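Local coordinates for protein dihydropyrimidinase (Brevibacillus agri, PDB 3SFW) that probably catalyses the reversible ring-opening hydrolysis of dihydropyrimidines, as a zinc-dependent enzyme of the amidohydrolase family with a TIM-barrel fold, at residues A[100-109]-A[133-144]. Numbering follows the deposited sequence.
Sequences SLHSAIATWH and VLEELESVVNNE
Two neighbouring helices on the outside of the TIM barrel meet here, helix 101-112 presenting its first turn to the flank of helix 131-142. The short axes of 101-109 and 133-142 run 38° from parallel and approach to 10.8 Å. Glu-136 reaches the start of the first helix with its carboxylate: OE1 accepts from Leu-101 N at 3.0 Å, on the syn side but 31° out of the carboxylate plane, and OE2 accepts from His-102 N, though its place is less sure because it sits too close to a neighbour in the model. CG of Glu-136 stands anti to the backbone N (chi1 -151°) and the chain runs on extended, which carries the carboxylate across to these two amides. Ser-100, the N-cap, takes Ser-103 N on its OG at 2.9 Å. The Glu-136 carboxylate, sitting at the positive end of the helix, is probably stabilised by the helix dipole. With an alanine here, the amides of Leu-101 and His-102 at the helix start would probably lose their carboxylate acceptor. The His-102 ring meets Ser-139 OG at its edge, NE2 donating a weak, bent bond of 2.9 Å. Below these polar contacts, Leu-101 is a knob in a hole formed by Val-133, Glu-136, Leu-137 and Val-140; its CD1 comes within 3.6 Å of Leu-137 CD2. One turn on, Ile-105 CD1 packs on Val-140 CG2 at 3.7 Å, while Glu-144, bent at chi2, brings OE1 to 3.9 Å from Ile-105 CG2. Leu-101, Ile-105 and Val-140 all rest on Leu-124 of strand 119-124, so both helices pack against this residue of the barrel strand, and Leu-137 continues the packing to Arg-172 and Leu-176 of helix 163-176.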
ATOM      1  N   SER A 100       1.720 -20.376  38.866  1.00 23.60           N
ATOM      2  CA  SER A 100       2.697 -20.968  37.930  1.00 20.97           C
ATOM      3  C   SER A 100       1.992 -21.393  36.648  1.00 19.75           C
ATOM      4  O   SER A 100       0.808 -21.779  36.663  1.00 17.64           O
ATOM      5  CB  SER A 100       3.419 -22.136  38.537  1.00 17.78           C
ATOM      6  OG  SER A 100       2.650 -23.317  38.492  1.00 20.06           O
ATOM      7  N   LEU A 101       2.727 -21.367  35.550  1.00 18.28           N
ATOM      8  CA  LEU A 101       2.212 -21.890  34.279  1.00 15.45           C
ATOM      9  C   LEU A 101       1.917 -23.373  34.430  1.00 16.21           C
ATOM     10  O   LEU A 101       0.975 -23.878  33.851  1.00 14.77           O
ATOM     11  CB  LEU A 101       3.256 -21.695  33.168  1.00 13.99           C
ATOM     12  CG  LEU A 101       3.705 -20.249  32.895  1.00 18.29           C
ATOM     13  CD1 LEU A 101       4.745 -20.235  31.786  1.00 15.99           C
ATOM     14  CD2 LEU A 101       2.481 -19.366  32.513  1.00 19.05           C
ATOM     15  N   HIS A 102       2.778 -24.108  35.150  1.00 15.00           N
ATOM     16  CA  HIS A 102       2.607 -25.544  35.217  1.00 13.58           C
ATOM     17  C   HIS A 102       1.364 -25.957  35.977  1.00 11.98           C
ATOM     18  O   HIS A 102       0.799 -26.988  35.681  1.00 13.31           O
ATOM     19  CB  HIS A 102       3.843 -26.252  35.824  1.00 12.63           C
ATOM     20  CG  HIS A 102       5.044 -26.299  34.898  1.00 12.94           C
ATOM     21  ND1 HIS A 102       5.403 -27.421  34.172  1.00 17.74           N
ATOM     22  CD2 HIS A 102       5.911 -25.323  34.529  1.00 11.19           C
ATOM     23  CE1 HIS A 102       6.496 -27.153  33.464  1.00 11.82           C
ATOM     24  NE2 HIS A 102       6.857 -25.906  33.716  1.00 16.92           N
ATOM     25  N   SER A 103       0.945 -25.149  36.952  1.00 12.91           N
ATOM     26  CA  SER A 103      -0.284 -25.458  37.674  1.00 15.50           C
ATOM     27  C   SER A 103      -1.484 -25.330  36.747  1.00 14.99           C
ATOM     28  O   SER A 103      -2.389 -26.102  36.822  1.00 14.75           O
ATOM     29  CB  SER A 103      -0.464 -24.597  38.938  1.00 21.75           C
ATOM     30  OG  SER A 103      -0.546 -23.224  38.617  1.00 24.62           O
ATOM     31  N   ALA A 104      -1.462 -24.344  35.872  1.00 15.21           N
ATOM     32  CA  ALA A 104      -2.608 -24.156  34.938  1.00 14.01           C
ATOM     33  C   ALA A 104      -2.624 -25.340  33.974  1.00 13.01           C
ATOM     34  O   ALA A 104      -3.695 -25.900  33.671  1.00 12.41           O
ATOM     35  CB  ALA A 104      -2.448 -22.812  34.184  1.00 13.80           C
ATOM     36  N   ILE A 105      -1.442 -25.733  33.482  1.00 11.38           N
ATOM     37  CA  ILE A 105      -1.344 -26.916  32.617  1.00 11.41           C
ATOM     38  C   ILE A 105      -1.901 -28.193  33.269  1.00 14.41           C
ATOM     39  O   ILE A 105      -2.666 -28.972  32.650  1.00 12.23           O
ATOM     40  CB  ILE A 105       0.148 -27.123  32.127  1.00 11.01           C
ATOM     41  CG1 ILE A 105       0.579 -25.892  31.310  1.00 13.90           C
ATOM     42  CG2 ILE A 105       0.312 -28.490  31.399  1.00 12.06           C
ATOM     43  CD1 ILE A 105       2.142 -25.795  31.100  1.00 10.26           C
ATOM     44  N   ALA A 106      -1.597 -28.384  34.553  1.00 14.03           N
ATOM     45  CA  ALA A 106      -2.162 -29.553  35.263  1.00 14.38           C
ATOM     46  C   ALA A 106      -3.694 -29.495  35.357  1.00 13.02           C
ATOM     47  O   ALA A 106      -4.397 -30.529  35.171  1.00 14.94           O
ATOM     48  CB  ALA A 106      -1.517 -29.669  36.681  1.00 15.82           C
ATOM     49  N   THR A 107      -4.206 -28.297  35.598  1.00 15.15           N
ATOM     50  CA  THR A 107      -5.651 -28.076  35.631  1.00 14.24           C
ATOM     51  C   THR A 107      -6.334 -28.430  34.312  1.00 14.67           C
ATOM     52  O   THR A 107      -7.378 -29.146  34.291  1.00 12.85           O
ATOM     53  CB  THR A 107      -5.951 -26.634  36.006  1.00 17.51           C
ATOM     54  OG1 THR A 107      -5.478 -26.413  37.334  1.00 18.39           O
ATOM     55  CG2 THR A 107      -7.487 -26.369  35.957  1.00 17.34           C
ATOM     56  N   TRP A 108      -5.717 -28.014  33.212  1.00 14.02           N
ATOM     57  CA  TRP A 108      -6.232 -28.389  31.890  1.00 14.95           C
ATOM     58  C   TRP A 108      -6.151 -29.881  31.553  1.00 15.45           C
ATOM     59  O   TRP A 108      -7.073 -30.426  30.959  1.00 13.96           O
ATOM     60  CB  TRP A 108      -5.620 -27.494  30.772  1.00 12.33           C
ATOM     61  CG  TRP A 108      -6.568 -26.479  30.250  1.00 13.70           C
ATOM     62  CD1 TRP A 108      -7.191 -26.512  29.019  1.00 13.66           C
ATOM     63  CD2 TRP A 108      -7.111 -25.348  30.945  1.00 12.61           C
ATOM     64  NE1 TRP A 108      -8.106 -25.488  28.930  1.00 12.32           N
ATOM     65  CE2 TRP A 108      -8.058 -24.733  30.070  1.00 13.02           C
ATOM     66  CE3 TRP A 108      -6.917 -24.795  32.238  1.00 12.28           C
ATOM     67  CZ2 TRP A 108      -8.822 -23.612  30.449  1.00 13.95           C
ATOM     68  CZ3 TRP A 108      -7.641 -23.624  32.595  1.00 14.96           C
ATOM     69  CH2 TRP A 108      -8.564 -23.041  31.690  1.00 14.57           C
ATOM     70  N   HIS A 109      -5.055 -30.565  31.934  1.00 13.22           N
ATOM     71  CA  HIS A 109      -5.010 -32.010  31.751  1.00 12.86           C
ATOM     72  C   HIS A 109      -6.154 -32.670  32.526  1.00 11.56           C
ATOM     73  O   HIS A 109      -6.778 -33.614  32.027  1.00 13.33           O
ATOM     74  CB  HIS A 109      -3.656 -32.558  32.211  1.00 12.54           C
ATOM     75  CG  HIS A 109      -2.581 -32.460  31.168  1.00 12.42           C
ATOM     76  ND1 HIS A 109      -2.565 -33.257  30.043  1.00 13.46           N
ATOM     77  CD2 HIS A 109      -1.561 -31.573  31.020  1.00 13.19           C
ATOM     78  CE1 HIS A 109      -1.498 -32.952  29.314  1.00 14.96           C
ATOM     79  NE2 HIS A 109      -0.891 -31.915  29.869  1.00 11.80           N
ATOM     80  N   VAL A 133       8.162 -16.575  34.850  1.00 18.91           N
ATOM     81  CA  VAL A 133       7.388 -17.079  33.723  1.00 18.37           C
ATOM     82  C   VAL A 133       8.299 -17.411  32.536  1.00 15.72           C
ATOM     83  O   VAL A 133       8.171 -18.460  31.890  1.00 16.74           O
ATOM     84  CB  VAL A 133       6.326 -16.024  33.306  1.00 16.65           C
ATOM     85  CG1 VAL A 133       5.801 -16.310  31.860  1.00 17.12           C
ATOM     86  CG2 VAL A 133       5.182 -16.023  34.354  1.00 18.24           C
ATOM     87  N   LEU A 134       9.208 -16.512  32.229  1.00 14.33           N
ATOM     88  CA  LEU A 134      10.081 -16.717  31.088  1.00 16.24           C
ATOM     89  C   LEU A 134      10.937 -17.974  31.302  1.00 18.58           C
ATOM     90  O   LEU A 134      11.143 -18.782  30.385  1.00 17.89           O
ATOM     91  CB  LEU A 134      10.952 -15.485  30.868  1.00 17.55           C
ATOM     92  CG  LEU A 134      10.168 -14.235  30.403  1.00 18.55           C
ATOM     93  CD1 LEU A 134      11.194 -13.136  30.174  1.00 23.06           C
ATOM     94  CD2 LEU A 134       9.393 -14.493  29.090  1.00 21.15           C
ATOM     95  N   GLU A 135      11.380 -18.179  32.541  1.00 15.48           N
ATOM     96  CA  GLU A 135      12.185 -19.373  32.852  1.00 20.25           C
ATOM     97  C   GLU A 135      11.351 -20.633  32.723  1.00 16.07           C
ATOM     98  O   GLU A 135      11.793 -21.639  32.146  1.00 16.29           O
ATOM     99  CB  GLU A 135      12.807 -19.286  34.272  1.00 25.06           C
ATOM    100  CG  GLU A 135      13.700 -18.050  34.471  1.00 37.79           C
ATOM    101  CD  GLU A 135      15.105 -18.362  35.041  1.00 44.95           C
ATOM    102  OE1 GLU A 135      15.986 -17.455  34.977  1.00 46.75           O
ATOM    103  OE2 GLU A 135      15.315 -19.483  35.589  1.00 47.91           O
ATOM    104  N   GLU A 136      10.114 -20.555  33.191  1.00 15.67           N
ATOM    105  CA  GLU A 136       9.201 -21.678  33.175  1.00 16.03           C
ATOM    106  C   GLU A 136       8.869 -22.152  31.771  1.00 15.99           C
ATOM    107  O   GLU A 136       8.573 -23.336  31.560  1.00 14.71           O
ATOM    108  CB  GLU A 136       7.903 -21.288  33.892  1.00 17.90           C
ATOM    109  CG  GLU A 136       7.249 -22.413  34.509  1.00 19.49           C
ATOM    110  CD  GLU A 136       6.035 -22.087  35.368  1.00 16.31           C
ATOM    111  OE1 GLU A 136       5.651 -20.925  35.636  1.00 19.20           O
ATOM    112  OE2 GLU A 136       5.410 -23.075  35.699  1.00 17.93           O
ATOM    113  N   LEU A 137       8.882 -21.226  30.812  1.00 14.15           N
ATOM    114  CA  LEU A 137       8.481 -21.572  29.430  1.00 12.43           C
ATOM    115  C   LEU A 137       9.389 -22.619  28.800  1.00 14.48           C
ATOM    116  O   LEU A 137       8.987 -23.329  27.885  1.00 12.91           O
ATOM    117  CB  LEU A 137       8.414 -20.306  28.556  1.00 13.00           C
ATOM    118  CG  LEU A 137       7.160 -19.455  28.813  1.00 14.85           C
ATOM    119  CD1 LEU A 137       7.287 -18.141  28.059  1.00 17.13           C
ATOM    120  CD2 LEU A 137       5.915 -20.263  28.346  1.00 13.64           C
ATOM    121  N   GLU A 138      10.634 -22.733  29.281  1.00 13.95           N
ATOM    122  CA  GLU A 138      11.527 -23.729  28.676  1.00 13.36           C
ATOM    123  C   GLU A 138      11.016 -25.162  28.769  1.00 15.07           C
ATOM    124  O   GLU A 138      10.872 -25.863  27.748  1.00 13.59           O
ATOM    125  CB  GLU A 138      12.970 -23.614  29.214  1.00 12.88           C
ATOM    126  CG  GLU A 138      13.914 -24.541  28.458  1.00 19.25           C
ATOM    127  CD  GLU A 138      15.353 -24.379  28.914  1.00 30.44           C
ATOM    128  OE1 GLU A 138      15.588 -24.343  30.146  1.00 34.13           O
ATOM    129  OE2 GLU A 138      16.222 -24.204  28.045  1.00 34.90           O
ATOM    130  N   SER A 139      10.601 -25.585  29.963  1.00 12.23           N
ATOM    131  CA  SER A 139      10.051 -26.949  30.060  1.00 10.45           C
ATOM    132  C   SER A 139       8.651 -27.010  29.511  1.00 13.00           C
ATOM    133  O   SER A 139       8.210 -28.062  29.067  1.00 13.23           O
ATOM    134  CB  SER A 139      10.087 -27.443  31.508  1.00 14.13           C
ATOM    135  OG  SER A 139       9.262 -26.631  32.318  1.00 14.99           O
ATOM    136  N   VAL A 140       7.938 -25.890  29.532  1.00 11.10           N
ATOM    137  CA  VAL A 140       6.603 -25.893  28.884  1.00 12.92           C
ATOM    138  C   VAL A 140       6.745 -26.293  27.421  1.00 12.29           C
ATOM    139  O   VAL A 140       6.014 -27.187  26.926  1.00 12.67           O
ATOM    140  CB  VAL A 140       5.890 -24.506  28.994  1.00 13.34           C
ATOM    141  CG1 VAL A 140       4.590 -24.471  28.079  1.00 12.48           C
ATOM    142  CG2 VAL A 140       5.486 -24.220  30.479  1.00 13.13           C
ATOM    143  N   VAL A 141       7.653 -25.611  26.709  1.00 10.64           N
ATOM    144  CA  VAL A 141       7.830 -25.852  25.281  1.00 11.83           C
ATOM    145  C   VAL A 141       8.467 -27.223  25.005  1.00 12.33           C
ATOM    146  O   VAL A 141       7.952 -28.032  24.206  1.00 11.77           O
ATOM    147  CB  VAL A 141       8.654 -24.712  24.647  1.00 10.28           C
ATOM    148  CG1 VAL A 141       9.073 -25.062  23.202  1.00 12.86           C
ATOM    149  CG2 VAL A 141       7.899 -23.377  24.741  1.00 10.60           C
ATOM    150  N   ASN A 142       9.547 -27.528  25.731  1.00 10.67           N
ATOM    151  CA  ASN A 142      10.355 -28.715  25.398  1.00 14.32           C
ATOM    152  C   ASN A 142       9.802 -30.028  25.948  1.00 13.65           C
ATOM    153  O   ASN A 142       9.968 -31.075  25.312  1.00 16.14           O
ATOM    154  CB  ASN A 142      11.789 -28.560  25.931  1.00 16.09           C
ATOM    155  CG  ASN A 142      12.586 -27.523  25.155  1.00 17.51           C
ATOM    156  OD1 ASN A 142      12.296 -27.235  23.972  1.00 20.82           O
ATOM    157  ND2 ASN A 142      13.594 -26.945  25.810  1.00 15.95           N
ATOM    158  N   ASN A 143       9.142 -29.956  27.115  1.00 11.42           N
ATOM    159  CA  ASN A 143       8.743 -31.169  27.868  1.00 10.93           C
ATOM    160  C   ASN A 143       7.233 -31.350  27.848  1.00 12.89           C
ATOM    161  O   ASN A 143       6.755 -32.457  27.702  1.00 14.68           O
ATOM    162  CB  ASN A 143       9.254 -31.111  29.306  1.00 11.90           C
ATOM    163  CG  ASN A 143      10.771 -31.136  29.376  1.00 15.78           C
ATOM    164  OD1 ASN A 143      11.434 -31.434  28.376  1.00 19.05           O
ATOM    165  ND2 ASN A 143      11.334 -30.705  30.527  1.00 12.75           N
ATOM    166  N   GLU A 144       6.483 -30.260  27.966  1.00 12.83           N
ATOM    167  CA  GLU A 144       5.025 -30.402  28.030  1.00 11.59           C
ATOM    168  C   GLU A 144       4.463 -30.424  26.630  1.00 13.98           C
ATOM    169  O   GLU A 144       3.330 -30.866  26.453  1.00 16.31           O
ATOM    170  CB  GLU A 144       4.351 -29.248  28.792  1.00 12.55           C
ATOM    171  CG  GLU A 144       4.681 -29.178  30.304  1.00 16.09           C
ATOM    172  CD  GLU A 144       4.278 -30.435  31.066  1.00 20.24           C
ATOM    173  OE1 GLU A 144       3.229 -31.054  30.750  1.00 15.72           O
ATOM    174  OE2 GLU A 144       5.051 -30.817  31.976  1.00 19.33           O
TER